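Local coordinates for 52 protein (Murid herpesvirus 4, PDB 2OA5) that is an abundant tegument protein of the virus particle, of the herpesvirus BLRF2 family, and probably serves a structural role, at the interface of chains A and B. Coordinates in Å, arbitrary orientation; residue numbers count along the deposited sequence, not the author numbering. Chains: chain A/B, Hypothetical protein BQLF2.

The interface of chains A and B. Residues chain A 57, 60, 98, 100; chain B 68, 72, 89, 92, 94.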
# COMPACT_ATOMS: atom_id res chain seq x y z
N SER A 57 13.17 -9.24 -3.58
CA SER A 57 12.43 -8.99 -4.80
C SER A 57 11.00 -9.48 -4.66
O SER A 57 10.06 -8.83 -5.13
CB SER A 57 13.12 -9.68 -5.97
OG SER A 57 14.40 -9.13 -6.17
N LEU A 60 9.05 -6.96 -2.57
CA LEU A 60 8.77 -5.79 -3.42
C LEU A 60 7.70 -6.18 -4.43
O LEU A 60 6.75 -5.43 -4.65
CB LEU A 60 10.02 -5.33 -4.16
CG LEU A 60 11.06 -4.67 -3.24
CD1 LEU A 60 12.35 -4.40 -4.00
CD2 LEU A 60 10.49 -3.39 -2.63
N VAL A 98 7.51 1.10 -5.83
CA VAL A 98 7.61 0.19 -4.69
C VAL A 98 8.92 0.49 -3.98
O VAL A 98 9.95 0.76 -4.62
CB VAL A 98 7.60 -1.31 -5.11
CG1 VAL A 98 6.31 -1.64 -5.80
CG2 VAL A 98 8.76 -1.61 -6.01
N MSE A 100 11.24 -0.58 -0.22
CA MSE A 100 11.41 -1.50 0.87
C MSE A 100 10.77 -0.98 2.16
O MSE A 100 10.24 -1.75 2.96
CB MSE A 100 12.91 -1.84 1.01
CG MSE A 100 13.42 -2.79 -0.10
SE MSE A 100 12.92 -4.62 0.37
CE MSE A 100 12.75 -5.58 -1.29
N ILE B 68 11.33 -5.93 -11.35
CA ILE B 68 11.79 -5.58 -10.01
C ILE B 68 13.03 -6.37 -9.62
O ILE B 68 14.01 -5.81 -9.11
CB ILE B 68 10.66 -5.82 -8.97
CG1 ILE B 68 9.66 -4.66 -9.05
CG2 ILE B 68 11.25 -5.95 -7.58
CD1 ILE B 68 8.28 -5.00 -8.52
N VAL B 72 16.79 -5.07 -8.57
CA VAL B 72 17.33 -5.41 -7.26
C VAL B 72 18.68 -6.08 -7.52
O VAL B 72 19.66 -5.77 -6.85
CB VAL B 72 16.38 -6.38 -6.49
CG1 VAL B 72 17.04 -6.85 -5.19
CG2 VAL B 72 15.06 -5.68 -6.20
N LEU B 89 19.32 -1.93 0.48
CA LEU B 89 17.93 -2.29 0.21
C LEU B 89 16.95 -1.47 1.03
O LEU B 89 15.87 -1.13 0.54
CB LEU B 89 17.69 -3.77 0.50
CG LEU B 89 18.42 -4.74 -0.43
CD1 LEU B 89 18.09 -6.17 -0.03
CD2 LEU B 89 18.01 -4.48 -1.86
N LEU B 92 16.00 1.54 -0.72
CA LEU B 92 15.66 1.26 -2.10
C LEU B 92 14.24 1.64 -2.51
O LEU B 92 13.26 1.34 -1.81
CB LEU B 92 15.89 -0.23 -2.41
CG LEU B 92 15.58 -0.61 -3.87
CD1 LEU B 92 16.67 -0.02 -4.74
CD2 LEU B 92 15.51 -2.11 -4.06
N LEU B 94 12.07 1.71 -6.28
CA LEU B 94 12.13 1.41 -7.70
C LEU B 94 10.88 1.90 -8.36
O LEU B 94 9.84 2.04 -7.72
CB LEU B 94 12.19 -0.10 -7.94
CG LEU B 94 13.19 -1.03 -7.26
CD1 LEU B 94 12.96 -2.44 -7.80
CD2 LEU B 94 14.62 -0.58 -7.55
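Helix 46-76 of chain A packs against helix 46-76 of chain B, while strand 93-99 of each chain pairs with its counterpart from the other. The start of A:100-102, a 3-10 helix, meets the loop after helix 82-90 of chain B. This is part of a two-fold symmetric interface, so every contact recurs with the chains exchanged. The two-fold pairing may reflect a dimer, within a deposited assembly of four copies. A:Val98 and B:Leu94 form an antiparallel bridge through their backbones. B:Leu94 N gives a nearly straight hydrogen bond to A:Val98 O at 2.9 Å, with the N-H pointing almost end-on at the carbonyl. The return bond, from A:Val98 N to B:Leu94 O, is 3.1 Å long, and its donor sits tilted 21° from the carbonyl plane. Beyond the bridge, A:Met100 N donates to B:Leu92 O at 3.2 Å, which extends the pairing past the strand end. CB and CG of the selenomethionine A:Met100 lie near B:Leu89 O, a closeness that is doubtful. The bend at chi2 (-80°) carries the selenium away from that oxygen. A:Leu60 touches both the partner helix and the loop before the partner strand. A:Leu60 CB lies against the CG2 methyl of B:Ile68 at 3.7 Å. Its CG is anti to the carbonyl carbon (chi1 -71°), and the CD1 methyl rests against the adjoining methyls of B:Val72 and B:Leu92. A:Leu60 CD1 is 3.7 Å from B:Val72 CG2 and 3.9 Å from B:Leu92 CD2. Both approaches are oblique. B:Val72 belongs to helix 46-76 and B:Leu92 to the loop. One turn earlier on the helix, the hydroxyl of A:Ser57 lies over the branched end of B:Val72, with A:Ser57 OG 3.4 Å from B:Val72 CB.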